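Local atomic coordinates of tannase (Fusobacterium nucleatum subsp. nucleatum ATCC 25586, PDB entry 6YQ4), a protein that probably hydrolyses gallotannins as an alpha/beta-hydrolase-type tannase, giving the bacterium detoxifying activity against these plant polyphenols. Residues Y46-Y52 / V111-R117. Residues are numbered along the deposited sequence; the frame is centred on the assembly and turned at random.
Sequences YQNMNIY and VAAPGAR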
loop_
_atom_site.group_PDB
_atom_site.type_symbol
_atom_site.label_atom_id
_atom_site.label_comp_id
_atom_site.label_asym_id
_atom_site.label_seq_id
_atom_site.Cartn_x
_atom_site.Cartn_y
_atom_site.Cartn_z
ATOM N N TYR A 46 17.831 0.538 9.035
ATOM C CA TYR A 46 16.459 0.616 8.559
ATOM C C TYR A 46 15.542 1.374 9.499
ATOM O O TYR A 46 14.762 2.202 9.037
ATOM C CB TYR A 46 15.922 -0.799 8.288
ATOM C CG TYR A 46 16.490 -1.264 6.972
ATOM C CD1 TYR A 46 15.973 -0.761 5.786
ATOM C CD2 TYR A 46 17.610 -2.108 6.906
ATOM C CE1 TYR A 46 16.502 -1.105 4.574
ATOM C CE2 TYR A 46 18.155 -2.476 5.675
ATOM C CZ TYR A 46 17.595 -1.957 4.512
ATOM O OH TYR A 46 18.059 -2.270 3.255
ATOM N N GLN A 47 15.663 1.163 10.808
ATOM C CA GLN A 47 14.850 1.889 11.773
ATOM C C GLN A 47 15.434 3.265 12.054
ATOM O O GLN A 47 15.700 3.597 13.210
ATOM C CB GLN A 47 14.720 1.109 13.081
ATOM C CG GLN A 47 14.140 -0.298 12.939
ATOM C CD GLN A 47 14.120 -1.047 14.266
ATOM O OE1 GLN A 47 15.171 -1.392 14.813
ATOM N NE2 GLN A 47 12.918 -1.281 14.801
ATOM N N ASN A 48 15.655 4.062 11.014
ATOM C CA ASN A 48 15.960 5.475 11.177
ATOM C C ASN A 48 15.092 6.286 10.217
ATOM O O ASN A 48 14.466 5.738 9.306
ATOM C CB ASN A 48 17.438 5.763 10.945
ATOM C CG ASN A 48 17.836 5.585 9.503
ATOM O OD1 ASN A 48 17.511 6.415 8.645
ATOM N ND2 ASN A 48 18.557 4.502 9.219
ATOM N N MET A 49 15.080 7.608 10.412
ATOM C CA MET A 49 14.189 8.499 9.679
ATOM C C MET A 49 14.881 9.814 9.326
ATOM O O MET A 49 15.622 10.375 10.137
ATOM C CB MET A 49 12.935 8.771 10.499
ATOM C CG MET A 49 12.067 9.878 9.981
ATOM S SD MET A 49 10.521 9.956 10.933
ATOM C CE MET A 49 11.152 9.993 12.615
ATOM N N ASN A 50 14.613 10.307 8.116
ATOM C CA ASN A 50 15.093 11.599 7.642
ATOM C C ASN A 50 13.976 12.624 7.751
ATOM O O ASN A 50 12.855 12.373 7.290
ATOM C CB ASN A 50 15.541 11.534 6.183
ATOM C CG ASN A 50 16.743 10.664 5.981
ATOM O OD1 ASN A 50 17.565 10.516 6.876
ATOM N ND2 ASN A 50 16.861 10.084 4.792
ATOM N N ILE A 51 14.290 13.783 8.318
ATOM C CA ILE A 51 13.336 14.875 8.466
ATOM C C ILE A 51 13.865 16.088 7.713
ATOM O O ILE A 51 15.005 16.511 7.932
ATOM C CB ILE A 51 13.092 15.212 9.943
ATOM C CG1 ILE A 51 12.418 14.036 10.648
ATOM C CG2 ILE A 51 12.265 16.483 10.063
ATOM C CD1 ILE A 51 12.124 14.330 12.107
ATOM N N TYR A 52 13.043 16.633 6.821
ATOM C CA TYR A 52 13.387 17.805 6.027
ATOM C C TYR A 52 12.415 18.935 6.338
ATOM O O TYR A 52 11.192 18.741 6.303
ATOM C CB TYR A 52 13.350 17.474 4.545
ATOM C CG TYR A 52 14.220 16.300 4.194
ATOM C CD1 TYR A 52 15.607 16.414 4.202
ATOM C CD2 TYR A 52 13.663 15.066 3.874
ATOM C CE1 TYR A 52 16.410 15.345 3.878
ATOM C CE2 TYR A 52 14.459 13.996 3.548
ATOM C CZ TYR A 52 15.832 14.143 3.547
ATOM O OH TYR A 52 16.623 13.073 3.228
ATOM N N VAL A 111 8.744 17.325 5.932
ATOM C CA VAL A 111 8.870 15.966 5.427
ATOM C C VAL A 111 9.574 15.130 6.479
ATOM O O VAL A 111 10.699 15.446 6.882
ATOM C CB VAL A 111 9.631 15.926 4.100
ATOM C CG1 VAL A 111 9.878 14.469 3.689
ATOM C CG2 VAL A 111 8.842 16.671 3.041
ATOM N N ALA A 112 8.898 14.082 6.941
ATOM C CA ALA A 112 9.489 13.056 7.790
ATOM C C ALA A 112 9.326 11.751 7.033
ATOM O O ALA A 112 8.198 11.331 6.757
ATOM C CB ALA A 112 8.826 12.998 9.164
ATOM N N ALA A 113 10.447 11.141 6.660
ATOM C CA ALA A 113 10.465 9.971 5.777
ATOM C C ALA A 113 11.148 8.807 6.491
ATOM O O ALA A 113 12.393 8.740 6.533
ATOM C CB ALA A 113 11.191 10.299 4.465
ATOM N N PRO A 114 10.394 7.871 7.058
ATOM C CA PRO A 114 11.018 6.792 7.824
ATOM C C PRO A 114 11.440 5.633 6.941
ATOM O O PRO A 114 10.756 5.277 5.972
ATOM C CB PRO A 114 9.893 6.346 8.750
ATOM C CG PRO A 114 8.710 6.452 7.856
ATOM C CD PRO A 114 8.933 7.703 7.010
ATOM N N GLY A 115 12.585 5.026 7.302
ATOM C CA GLY A 115 12.840 3.670 6.887
ATOM C C GLY A 115 12.090 2.688 7.773
ATOM O O GLY A 115 11.547 3.052 8.819
ATOM N N ALA A 116 12.075 1.425 7.341
ATOM C CA ALA A 116 11.368 0.358 8.040
ATOM C C ALA A 116 11.979 -0.978 7.648
ATOM O O ALA A 116 12.464 -1.142 6.522
ATOM C CB ALA A 116 9.862 0.369 7.717
ATOM N N ARG A 117 11.948 -1.929 8.586
ATOM C CA ARG A 117 12.431 -3.278 8.313
ATOM C C ARG A 117 11.504 -3.988 7.338
ATOM O O ARG A 117 10.364 -3.589 7.115
ATOM C CB ARG A 117 12.537 -4.109 9.592
ATOM C CG ARG A 117 13.456 -3.547 10.667
ATOM C CD ARG A 117 13.270 -4.308 11.973
ATOM N NE ARG A 117 12.133 -3.783 12.722
ATOM C CZ ARG A 117 11.526 -4.432 13.709
ATOM N NH1 ARG A 117 11.961 -5.628 14.077
ATOM N NH2 ARG A 117 10.494 -3.877 14.335
#
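Tyr46 meets Ala116 where the two chains run on together as loop beside the neighbouring antiparallel strands 48-54 and 110-114 of an alpha/beta-hydrolase-type sheet, and the pair illustrates how two inner strands are joined by backbone bonds within the sheet and by side chains beyond its end. The ring of Tyr46 comes obliquely to the carbonyl of Ala116, CD1 lying 3.6 Å from Ala116 O. Gln47, the centre of an inverse gamma turn, crosses Arg117 with NE2 over one face of the guanidinium, the two planes tilted 44° apart. Gln47 NE2 and Arg117 NE are both donors, so they do not bond each other; Asp138 of helix 134-148 takes both, as a hydrogen bond from Gln47 NE2 and a salt bridge from Arg117 NE, and the shared carboxylate probably offsets the arginine's charge. Asn48 O accepts the N-H of Gly115 at 2.8 Å (Asn48 O to Gly115 N), while the Asn48 side-chain amide turns to Lys44 and Asn34. Met49 sits opposite Pro114 in a non-hydrogen-bonded pair; with CG anti to the backbone N (chi1 168°), the chain runs out straight to SD, 3.9 Å from Ala112 CB, and bends only beyond it, on the face covered by helix 134-148. Asn50 and Ala113 form a hydrogen-bonded pair of unequal geometry: Ala113 N points almost straight at Asn50 O, whereas Asn50 N reaches Ala113 O from well above the plane of the Ala113 carbonyl. Ile51 shares the methionine's face, its CG1 4.0 Å from Ala112 CB, and touches Met153, a residue of the magnesium site. Tyr52 and Val111 form the next hydrogen-bonded pair, with Tyr52 N to Val111 O at 2.6 Å and Val111 N to Tyr52 O at 2.9 Å. On the face packed against Leu101 of helix 100-106, Val111 CG1 meets the tyrosine ring edge-on, in its plane, 3.8 Å from Tyr52 CD2.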